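Local coordinates for protein endoglucanase, family GH5 (Zobellia galactanivorans, PDB 6GL2) that hydrolyses hemicellulose, probably mixed-linked glucan among its substrates, as a glycoside hydrolase of family 5, at residues R10-P14 against K15-L19; D171-N174 against Q175-V179; D257-R260 against D261-V265. One frame throughout, in Å; residues are numbered along the deposited sequence. Where two conformers were deposited one is given.

Interaction 1 of 3, residues R10-P14 against K15-L19; sequences REIAP and KEFVL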
ATOM      1  N   ARG A  10     -19.245   2.301   9.982  1.00 15.29           N
ATOM      2  CA  ARG A  10     -19.113   2.852  11.344  1.00 14.30           C
ATOM      3  C   ARG A  10     -18.797   4.318  11.387  1.00 16.37           C
ATOM      4  O   ARG A  10     -18.252   4.888  10.468  1.00 17.57           O
ATOM      5  CB  ARG A  10     -18.066   2.108  12.104  1.00 14.86           C
ATOM      6  CG  ARG A  10     -18.262   0.617  12.296  1.00 15.35           C
ATOM      7  CD  ARG A  10     -17.027  -0.084  12.763  1.00 15.32           C
ATOM      8  NE  ARG A  10     -16.084  -0.324  11.655  1.00 15.93           N
ATOM      9  CZ  ARG A  10     -14.958  -0.990  11.791  1.00 18.11           C
ATOM     10  NH1 ARG A  10     -14.549  -1.462  12.956  1.00 18.49           N
ATOM     11  NH2 ARG A  10     -14.240  -1.226  10.654  1.00 16.70           N
ATOM     12  N   GLU A  11     -19.115   4.952  12.532  1.00 17.90           N
ATOM     13  CA  GLU A  11     -18.541   6.259  12.863  1.00 17.55           C
ATOM     14  C   GLU A  11     -17.290   5.813  13.655  1.00 18.58           C
ATOM     15  O   GLU A  11     -17.372   5.230  14.740  1.00 18.62           O
ATOM     16  CB  GLU A  11     -19.483   7.131  13.727  1.00 19.62           C
ATOM     17  CG  GLU A  11     -20.754   7.598  12.969  1.00 21.40           C
ATOM     18  CD  GLU A  11     -20.580   8.738  12.002  1.00 26.35           C
ATOM     19  OE1 GLU A  11     -21.618   9.220  11.426  1.00 34.39           O
ATOM     20  OE2 GLU A  11     -19.441   9.238  11.822  1.00 27.82           O
ATOM     21  N   ILE A  12     -16.118   5.925  13.017  1.00 16.66           N
ATOM     22  CA  ILE A  12     -14.878   5.479  13.550  1.00 16.61           C
ATOM     23  C   ILE A  12     -13.734   6.341  13.115  1.00 17.37           C
ATOM     24  O   ILE A  12     -13.567   6.612  11.939  1.00 17.56           O
ATOM     25  CB  ILE A  12     -14.610   3.992  13.234  1.00 15.95           C
ATOM     26  CG1 ILE A  12     -13.377   3.446  13.986  1.00 17.36           C
ATOM     27  CG2 ILE A  12     -14.575   3.738  11.703  1.00 17.16           C
ATOM     28  CD1 ILE A  12     -13.213   1.951  13.922  1.00 17.52           C
ATOM     29  N   ALA A  13     -12.946   6.811  14.076  1.00 16.09           N
ATOM     30  CA  ALA A  13     -11.837   7.714  13.823  1.00 15.32           C
ATOM     31  C   ALA A  13     -10.714   6.875  13.157  1.00 11.85           C
ATOM     32  O   ALA A  13     -10.477   5.719  13.516  1.00 12.77           O
ATOM     33  CB  ALA A  13     -11.306   8.307  15.163  1.00 16.71           C
ATOM     34  N   PRO A  14      -9.966   7.527  12.272  1.00 12.85           N
ATOM     35  CA  PRO A  14      -8.805   6.812  11.675  1.00 13.13           C
ATOM     36  C   PRO A  14      -7.819   6.144  12.602  1.00 12.86           C
ATOM     37  O   PRO A  14      -7.415   5.018  12.378  1.00 13.41           O
ATOM     38  CB  PRO A  14      -8.148   7.870  10.823  1.00 13.04           C
ATOM     39  CG  PRO A  14      -9.230   8.771  10.427  1.00 14.82           C
ATOM     40  CD  PRO A  14     -10.142   8.824  11.657  1.00 13.37           C
ATOM     41  N   LYS A  15      -7.481   6.728  13.767  0.70 13.76           N
ATOM     42  CA  LYS A  15      -6.468   6.067  14.567  0.70 14.03           C
ATOM     43  C   LYS A  15      -6.977   4.734  15.141  0.70 12.30           C
ATOM     44  O   LYS A  15      -6.226   3.736  15.250  0.70 13.02           O
ATOM     45  CB  LYS A  15      -5.919   6.968  15.659  0.70 17.14           C
ATOM     46  CG  LYS A  15      -5.071   8.103  15.069  0.70 18.74           C
ATOM     47  CD  LYS A  15      -4.369   8.953  16.108  0.70 21.29           C
ATOM     48  CE  LYS A  15      -3.517  10.055  15.464  0.70 21.77           C
ATOM     49  NZ  LYS A  15      -3.061  10.998  16.564  0.70 18.95           N
ATOM     50  N   GLU A  16      -8.380   4.659  15.557  0.70 12.85           N
ATOM     51  CA  GLU A  16      -8.905   3.405  16.016  0.70 13.39           C
ATOM     52  C   GLU A  16      -9.070   2.398  14.847  0.70 11.70           C
ATOM     53  O   GLU A  16      -8.942   1.211  15.064  0.70 12.30           O
ATOM     54  CB  GLU A  16     -10.198   3.634  16.770  0.70 15.84           C
ATOM     55  CG  GLU A  16     -10.747   2.393  17.405  0.70 21.59           C
ATOM     56  CD  GLU A  16      -9.780   1.627  18.335  0.70 26.55           C
ATOM     57  OE1 GLU A  16      -9.107   2.219  19.251  0.70 33.69           O
ATOM     58  OE2 GLU A  16      -9.670   0.388  18.129  0.70 34.05           O
ATOM     59  N   PHE A  17      -9.492   2.919  13.706  1.00 10.85           N
ATOM     60  CA  PHE A  17      -9.570   2.062  12.489  1.00 10.67           C
ATOM     61  C   PHE A  17      -8.221   1.416  12.189  1.00 10.08           C
ATOM     62  O   PHE A  17      -8.194   0.179  11.960  1.00 11.22           O
ATOM     63  CB  PHE A  17     -10.059   2.950  11.417  1.00 11.28           C
ATOM     64  CG  PHE A  17     -10.358   2.238  10.111  1.00 10.12           C
ATOM     65  CD1 PHE A  17      -9.343   1.986   9.157  1.00  9.74           C
ATOM     66  CD2 PHE A  17     -11.656   1.862   9.777  1.00 10.72           C
ATOM     67  CE1 PHE A  17      -9.641   1.347   7.973  1.00  9.93           C
ATOM     68  CE2 PHE A  17     -11.967   1.228   8.593  1.00 10.53           C
ATOM     69  CZ  PHE A  17     -10.932   1.002   7.676  1.00 10.46           C
ATOM     70  N   VAL A  18      -7.130   2.131  12.259  1.00 10.78           N
ATOM     71  CA  VAL A  18      -5.858   1.579  11.947  1.00 10.68           C
ATOM     72  C   VAL A  18      -5.416   0.538  12.943  1.00 12.25           C
ATOM     73  O   VAL A  18      -4.796  -0.428  12.647  1.00 11.79           O
ATOM     74  CB  VAL A  18      -4.795   2.699  11.678  1.00 12.02           C
ATOM     75  CG1 VAL A  18      -3.372   2.195  11.676  1.00 11.87           C
ATOM     76  CG2 VAL A  18      -5.143   3.411  10.376  1.00 11.99           C
ATOM     77  N   LEU A  19      -5.722   0.803  14.255  1.00 12.11           N
ATOM     78  CA  LEU A  19      -5.507  -0.284  15.234  1.00 11.64           C
ATOM     79  C   LEU A  19      -6.282  -1.550  14.847  1.00 10.94           C
ATOM     80  O   LEU A  19      -5.741  -2.683  14.947  1.00 12.10           O
ATOM     81  CB  LEU A  19      -5.871   0.137  16.664  1.00 11.84           C
ATOM     82  CG  LEU A  19      -5.008   1.271  17.220  1.00 14.28           C
ATOM     83  CD1 LEU A  19      -5.539   1.593  18.606  1.00 17.32           C
ATOM     84  CD2 LEU A  19      -3.581   0.885  17.340  1.00 15.55           C
TER
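Ile12, Pro14 and Phe17 carry this local contact, in which the chain enters helix 14-20 and the Phe17 side chain of the first turn reaches back to the incoming loop. Pro14 holds the first helical position, where its lack of an N-H costs no backbone bond, and its carbonyl O accepts Val18 N at 2.9 Å. Ala13, the N-cap, supplies its backbone O to Phe17 N at 3.0 Å, with a nearly straight N-H...O angle of 174°. Phe17 thus sits in the first turn with CG anti to the backbone N (chi1 -174°), which sends the ring back toward the loop. Ile12 meets that ring at its edge, near the ring plane, with CG2 4.0 Å from Phe17 CD2, while Ile12 CD1 lies 3.9 Å from Phe17 N. The same CD1 also lies over one face of the Arg10 guanidinium, offset toward the rim. An alanine at Ile12 keeps neither CG2 nor CD1 and is likely to leave a gap beside the Phe17 ring edge and one guanidinium face without this apolar neighbour. Arg10 NE makes a salt bridge with Asp143, and its NH2 a hydrogen bond with Tyr101 OH. Tyr101 also packs edge-to-face with Phe17. On the barrel side, Pro14, Phe17 and Val18 all touch Ile223, near the start of strand 222-227, so the short helix lies against the N-terminal end of the barrel.

Interaction 2 of 3, residues D171-N174 against Q175-V179; sequences DAVN and QYHQV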
ATOM      1  N   ASP A 171       4.287  18.757  -5.671  1.00 13.00           N
ATOM      2  CA  ASP A 171       3.108  19.543  -5.965  1.00 15.52           C
ATOM      3  C   ASP A 171       2.157  18.760  -6.853  1.00 12.56           C
ATOM      4  O   ASP A 171       0.934  18.699  -6.513  1.00 14.64           O
ATOM      5  CB  ASP A 171       3.486  20.836  -6.691  1.00 16.80           C
ATOM      6  CG  ASP A 171       4.042  21.909  -5.804  1.00 24.04           C
ATOM      7  OD1 ASP A 171       3.999  21.816  -4.579  1.00 26.45           O
ATOM      8  OD2 ASP A 171       4.511  22.907  -6.428  1.00 29.04           O
ATOM      9  N   ALA A 172       2.647  18.203  -7.920  1.00 12.86           N
ATOM     10  CA  ALA A 172       1.812  17.422  -8.775  1.00 11.28           C
ATOM     11  C   ALA A 172       1.212  16.228  -8.066  1.00 12.76           C
ATOM     12  O   ALA A 172       0.009  15.951  -8.224  1.00 11.38           O
ATOM     13  CB  ALA A 172       2.619  17.027  -9.967  1.00 12.16           C
ATOM     14  N   VAL A 173       2.041  15.497  -7.295  1.00 10.37           N
ATOM     15  CA  VAL A 173       1.468  14.386  -6.542  1.00 10.45           C
ATOM     16  C   VAL A 173       0.343  14.848  -5.641  1.00 11.58           C
ATOM     17  O   VAL A 173      -0.712  14.194  -5.585  1.00 10.95           O
ATOM     18  CB  VAL A 173       2.550  13.607  -5.759  1.00 10.19           C
ATOM     19  CG1 VAL A 173       1.883  12.659  -4.771  1.00 11.76           C
ATOM     20  CG2 VAL A 173       3.411  12.908  -6.816  1.00 11.27           C
ATOM     21  N   ASN A 174       0.471  15.975  -4.869  1.00 11.90           N
ATOM     22  CA  ASN A 174      -0.616  16.453  -4.107  1.00 11.79           C
ATOM     23  C   ASN A 174      -1.858  16.736  -4.991  1.00 12.64           C
ATOM     24  O   ASN A 174      -2.994  16.481  -4.518  1.00 12.32           O
ATOM     25  CB  ASN A 174      -0.206  17.711  -3.308  1.00 14.23           C
ATOM     26  CG  ASN A 174       0.563  17.382  -2.015  1.00 15.50           C
ATOM     27  OD1 ASN A 174       0.294  16.387  -1.305  1.00 15.95           O
ATOM     28  ND2 ASN A 174       1.525  18.284  -1.673  1.00 18.78           N
ATOM     29  N   GLN A 175      -1.643  17.305  -6.158  1.00 11.41           N
ATOM     30  CA  GLN A 175      -2.802  17.550  -7.013  1.00 13.02           C
ATOM     31  C   GLN A 175      -3.490  16.254  -7.460  1.00 11.98           C
ATOM     32  O   GLN A 175      -4.721  16.243  -7.617  1.00 12.69           O
ATOM     33  CB  GLN A 175      -2.391  18.328  -8.243  1.00 12.90           C
ATOM     34  CG  GLN A 175      -1.984  19.776  -7.922  1.00 14.42           C
ATOM     35  CD  GLN A 175      -1.612  20.529  -9.115  1.00 14.73           C
ATOM     36  OE1 GLN A 175      -2.095  20.335 -10.193  1.00 14.58           O
ATOM     37  NE2 GLN A 175      -0.619  21.417  -8.943  1.00 19.46           N
ATOM     38  N   TYR A 176      -2.672  15.221  -7.688  1.00 10.42           N
ATOM     39  CA  TYR A 176      -3.265  13.964  -8.126  1.00 10.20           C
ATOM     40  C   TYR A 176      -4.047  13.296  -6.998  1.00 10.58           C
ATOM     41  O   TYR A 176      -5.136  12.751  -7.231  1.00 11.08           O
ATOM     42  CB  TYR A 176      -2.155  13.065  -8.542  1.00 10.23           C
ATOM     43  CG  TYR A 176      -1.391  13.513  -9.783  1.00  9.92           C
ATOM     44  CD1 TYR A 176      -1.818  14.600 -10.503  1.00 11.74           C
ATOM     45  CD2 TYR A 176      -0.206  12.964 -10.158  1.00 10.63           C
ATOM     46  CE1 TYR A 176      -1.079  15.042 -11.603  1.00 11.94           C
ATOM     47  CE2 TYR A 176       0.547  13.352 -11.240  1.00 11.69           C
ATOM     48  CZ  TYR A 176       0.105  14.467 -11.947  1.00 11.26           C
ATOM     49  OH  TYR A 176       0.856  14.907 -13.081  1.00 13.60           O
ATOM     50  N   HIS A 177      -3.585  13.424  -5.770  1.00 10.12           N
ATOM     51  CA  HIS A 177      -4.376  12.968  -4.633  1.00  9.36           C
ATOM     52  C   HIS A 177      -5.650  13.761  -4.506  1.00  9.83           C
ATOM     53  O   HIS A 177      -6.714  13.232  -4.108  1.00 10.64           O
ATOM     54  CB  HIS A 177      -3.586  12.997  -3.342  1.00 10.53           C
ATOM     55  CG  HIS A 177      -2.590  11.854  -3.225  1.00 10.77           C
ATOM     56  ND1 HIS A 177      -2.979  10.508  -3.367  1.00 10.99           N
ATOM     57  CD2 HIS A 177      -1.245  11.853  -3.003  1.00 11.58           C
ATOM     58  CE1 HIS A 177      -1.942   9.767  -3.097  1.00 10.58           C
ATOM     59  NE2 HIS A 177      -0.854  10.559  -2.920  1.00 11.39           N
ATOM     60  N   GLN A 178      -5.560  15.063  -4.749  1.00 10.38           N
ATOM     61  CA  GLN A 178      -6.768  15.932  -4.675  1.00 11.31           C
ATOM     62  C   GLN A 178      -7.820  15.459  -5.673  1.00 10.42           C
ATOM     63  O   GLN A 178      -8.981  15.290  -5.226  1.00 12.04           O
ATOM     64  CB  GLN A 178      -6.366  17.399  -4.912  1.00 11.35           C
ATOM     65  CG  GLN A 178      -7.548  18.377  -4.861  1.00 13.40           C
ATOM     66  CD  GLN A 178      -8.054  18.725  -3.527  1.00 15.14           C
ATOM     67  OE1 GLN A 178      -9.314  18.753  -3.322  1.00 18.14           O
ATOM     68  NE2 GLN A 178      -7.184  18.985  -2.600  1.00 15.50           N
ATOM     69  N   VAL A 179      -7.426  15.235  -6.895  1.00 10.14           N
ATOM     70  CA  VAL A 179      -8.345  14.746  -7.942  1.00 11.97           C
ATOM     71  C   VAL A 179      -8.960  13.427  -7.481  1.00 11.44           C
ATOM     72  O   VAL A 179     -10.148  13.160  -7.706  1.00 11.80           O
ATOM     73  CB  VAL A 179      -7.623  14.537  -9.279  1.00 13.15           C
ATOM     74  CG1 VAL A 179      -8.464  13.701 -10.217  1.00 18.00           C
ATOM     75  CG2 VAL A 179      -7.282  15.883  -9.878  1.00 15.91           C
TER
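Tyr176 has chi1 -67°, which puts CG opposite the carbonyl carbon and lays the ring back over the preceding turn, onto Ala172. The carbonyl O of Ala172 lies over one ring face, offset toward the rim, 3.2 Å from Tyr176 CD1, and the same oxygen accepts Tyr176 N at 2.8 Å. Farther out, Ala172 CB meets Tyr176 CZ at 4.1 Å. In the next pair, Val173 and His177 run side by side and point the same way; Val173 CG1 is anti to the backbone N (168°), which brings it to 3.7 Å from His177 CD2. These contacts follow the i to i+4 spacing of helix 167-186, which follows strand 145-148 and precedes strand 196-199, a beta-alpha-beta crossover of the eight-stranded TIM barrel. His177 bonds through ND1 to Thr149 OG1 and through NE2 to Ser199 OG, so both ring nitrogens are engaged and the rotation of the imidazole is fixed. Tyr176 OH reaches Leu114 O, and its ring packs on Ala120, Val123 and Leu127 of helix 117-137. One residue earlier, Gln175 CG passes 3.4 Å from Asp171 O, the acceptor of Gln175 N at 3.0 Å, and Gln175 OE1 bonds to Lys124 NZ.

Interaction 3 of 3, residues D257-R260 against D261-V265; sequences DKIR and DKFIV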
ATOM      1  N   ASP A 257       9.963   6.959  14.613  1.00 15.80           N
ATOM      2  CA  ASP A 257       9.638   8.145  15.460  1.00 15.14           C
ATOM      3  C   ASP A 257       9.474   9.441  14.632  1.00 12.92           C
ATOM      4  O   ASP A 257       8.647  10.244  14.922  1.00 15.30           O
ATOM      5  CB  ASP A 257      10.687   8.358  16.589  1.00 16.45           C
ATOM      6  CG  ASP A 257      10.679   7.292  17.600  1.00 19.40           C
ATOM      7  OD1 ASP A 257       9.698   6.575  17.830  1.00 17.77           O
ATOM      8  OD2 ASP A 257      11.652   7.294  18.438  1.00 21.17           O
ATOM      9  N   LYS A 258      10.241   9.555  13.532  1.00 13.81           N
ATOM     10  CA  LYS A 258      10.070  10.621  12.569  1.00 14.21           C
ATOM     11  C   LYS A 258       8.648  10.638  11.967  1.00 13.62           C
ATOM     12  O   LYS A 258       7.949  11.619  11.862  1.00 15.27           O
ATOM     13  CB  LYS A 258      11.136  10.534  11.480  1.00 16.40           C
ATOM     14  CG  LYS A 258      11.049  11.354  10.258  1.00 23.35           C
ATOM     15  CD  LYS A 258      12.256  11.034   9.334  1.00 25.56           C
ATOM     16  CE  LYS A 258      12.075   9.851   8.310  1.00 29.78           C
ATOM     17  NZ  LYS A 258      13.084   9.440   7.209  1.00 24.61           N
ATOM     18  N   ILE A 259       8.225   9.433  11.556  1.00 12.71           N
ATOM     19  CA  ILE A 259       6.889   9.231  10.963  1.00 12.79           C
ATOM     20  C   ILE A 259       5.805   9.526  12.019  1.00 11.43           C
ATOM     21  O   ILE A 259       4.835  10.241  11.795  1.00 12.52           O
ATOM     22  CB  ILE A 259       6.792   7.782  10.457  1.00 12.45           C
ATOM     23  CG1 ILE A 259       7.816   7.539   9.339  1.00 13.97           C
ATOM     24  CG2 ILE A 259       5.332   7.397  10.140  1.00 13.59           C
ATOM     25  CD1 ILE A 259       7.964   6.068   9.003  1.00 14.45           C
ATOM     26  N   ARG A 260       5.959   8.944  13.219  1.00 12.13           N
ATOM     27  CA  ARG A 260       5.030   9.207  14.314  1.00 13.75           C
ATOM     28  C   ARG A 260       4.932  10.692  14.668  1.00 13.27           C
ATOM     29  O   ARG A 260       3.881  11.297  14.772  1.00 15.64           O
ATOM     30  CB  ARG A 260       5.410   8.425  15.598  1.00 15.45           C
ATOM     31  CG  ARG A 260       4.660   8.819  16.858  1.00 17.39           C
ATOM     32  CD  ARG A 260       5.413   8.412  18.128  1.00 21.13           C
ATOM     33  NE  ARG A 260       6.738   9.101  18.313  1.00 21.98           N
ATOM     34  CZ  ARG A 260       7.676   8.693  19.167  1.00 25.03           C
ATOM     35  NH1 ARG A 260       7.475   7.580  19.897  1.00 24.56           N
ATOM     36  NH2 ARG A 260       8.825   9.343  19.267  1.00 28.27           N
ATOM     37  N   ASP A 261       6.122  11.267  14.839  1.00 15.65           N
ATOM     38  CA  ASP A 261       6.160  12.696  15.264  1.00 15.56           C
ATOM     39  C   ASP A 261       5.474  13.650  14.304  1.00 16.58           C
ATOM     40  O   ASP A 261       4.761  14.591  14.689  1.00 17.89           O
ATOM     41  CB  ASP A 261       7.582  13.123  15.593  1.00 18.79           C
ATOM     42  CG  ASP A 261       8.155  12.415  16.830  1.00 20.39           C
ATOM     43  OD1 ASP A 261       7.416  11.790  17.599  1.00 21.71           O
ATOM     44  OD2 ASP A 261       9.423  12.515  16.984  1.00 25.52           O
ATOM     45  N   LYS A 262       5.661  13.396  12.995  1.00 13.57           N
ATOM     46  CA  LYS A 262       5.093  14.267  11.956  1.00 15.31           C
ATOM     47  C   LYS A 262       3.602  13.978  11.845  1.00 15.09           C
ATOM     48  O   LYS A 262       2.779  14.837  11.963  1.00 16.24           O
ATOM     49  CB  LYS A 262       5.762  14.089  10.596  1.00 16.97           C
ATOM     50  CG  LYS A 262       5.137  14.912   9.488  1.00 19.06           C
ATOM     51  CD  LYS A 262       5.462  16.380   9.803  1.00 24.90           C
ATOM     52  CE  LYS A 262       5.187  17.413   8.722  1.00 30.36           C
ATOM     53  NZ  LYS A 262       5.701  18.731   9.256  1.00 35.31           N
ATOM     54  N   PHE A 263       3.232  12.725  11.542  1.00 14.64           N
ATOM     55  CA  PHE A 263       1.844  12.424  11.194  1.00 13.56           C
ATOM     56  C   PHE A 263       0.922  12.244  12.392  1.00 12.58           C
ATOM     57  O   PHE A 263      -0.175  12.762  12.378  1.00 14.40           O
ATOM     58  CB  PHE A 263       1.766  11.221  10.261  1.00 14.00           C
ATOM     59  CG  PHE A 263       2.503  11.443   8.954  1.00 13.98           C
ATOM     60  CD1 PHE A 263       2.075  12.431   8.115  1.00 14.34           C
ATOM     61  CD2 PHE A 263       3.542  10.635   8.513  1.00 14.61           C
ATOM     62  CE1 PHE A 263       2.718  12.614   6.903  1.00 15.17           C
ATOM     63  CE2 PHE A 263       4.149  10.807   7.252  1.00 15.43           C
ATOM     64  CZ  PHE A 263       3.733  11.824   6.480  1.00 15.18           C
ATOM     65  N   ILE A 264       1.318  11.391  13.292  1.00 14.46           N
ATOM     66  CA  ILE A 264       0.483  11.042  14.409  1.00 13.51           C
ATOM     67  C   ILE A 264       0.374  12.184  15.450  1.00 16.33           C
ATOM     68  O   ILE A 264      -0.742  12.525  15.883  1.00 17.15           O
ATOM     69  CB  ILE A 264       0.958   9.743  15.120  1.00 14.67           C
ATOM     70  CG1 ILE A 264       0.941   8.542  14.102  1.00 14.35           C
ATOM     71  CG2 ILE A 264       0.098   9.492  16.399  1.00 15.82           C
ATOM     72  CD1 ILE A 264       1.537   7.256  14.534  1.00 15.46           C
ATOM     73  N   VAL A 265       1.519  12.713  15.817  1.00 16.47           N
ATOM     74  CA  VAL A 265       1.571  13.793  16.873  1.00 18.33           C
ATOM     75  C   VAL A 265       1.266  15.130  16.190  1.00 16.91           C
ATOM     76  O   VAL A 265       0.211  15.724  16.446  1.00 23.57           O
ATOM     77  CB  VAL A 265       2.909  13.759  17.609  1.00 17.58           C
ATOM     78  CG1 VAL A 265       3.024  14.968  18.578  1.00 19.17           C
ATOM     79  CG2 VAL A 265       3.147  12.436  18.280  1.00 19.17           C
TER
HETATM   80  O   HOH W   1      10.490  11.513  19.211  0.61 29.64           O
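Arg260 and Asp261 join in a salt bridge between neighbours on helix 246-266, part of a network with Asp257, and the helix widens from Asp261 on, into a pi-type turn at 261-265. The two side chains run alongside each other, and Arg260 NE gives the main bond, 2.9 Å to Asp261 OD1. The donor approaches from above the carboxylate plane, 38° out of it, while the oxygen sits near the plane of the guanidinium. Arg260 NH2 adds a weak bond to the same oxygen at 3.3 Å. A bend in the arginine chain (chi3 64°) turns the guanidinium toward this neighbour, and the two flat groups end 24° apart. One water completes the bridge: it donates to Asp261 OD2 at 2.7 Å and weakly accepts from Arg260 NH2. Against one guanidinium face lies Asp257 OD1, 3.2 Å from Arg260 NH1, a pairing of charges alone because no N-H points at it. The arginine is thus flanked by two carboxylates, probably offsetting their mutual repulsion.

Two further bonds position the acidic groups. Asp257 OD1 also forms a salt bridge with Arg301, and the backbone bond from Asp261 N to Asp257 O is short, 2.7 Å. Separately, the helix packs on the barrel through Ile259 and Phe263: Ile259 CG2 meets Phe263 CD2 at 4.0 Å, and both residues touch Val271 of strand 271-276. The widened turn converges on one atom: Arg260 O takes a weak bond from Ile264 N and a nearly straight one, 2.9 Å long, from Val265 N.

Overall arrangement
The three contacts lie at different parts of the barrel's outside, each centred 17 or 18 Å from the centre of the chain. Interactions 2 and 3 lie on helices outside the sheet, interaction 1 on the short helix at its N-terminal end. Interactions 1 and 3, centres 18 Å apart, meet: in the conformer given, Lys15 NZ lies 2.9 Å from Ile264 O, a probable hydrogen bond that would join helix 14-20 to the widened turn of helix 246-266. Interaction 2 touches neither; its nearest atoms are about 9 Å from interaction 3 and about 15 Å from interaction 1. None lies at Asp240, Thr242 and Asp248, where magnesium has been seen in this protein but is not bound in this chain, although Asp248 shares interaction 3's helix.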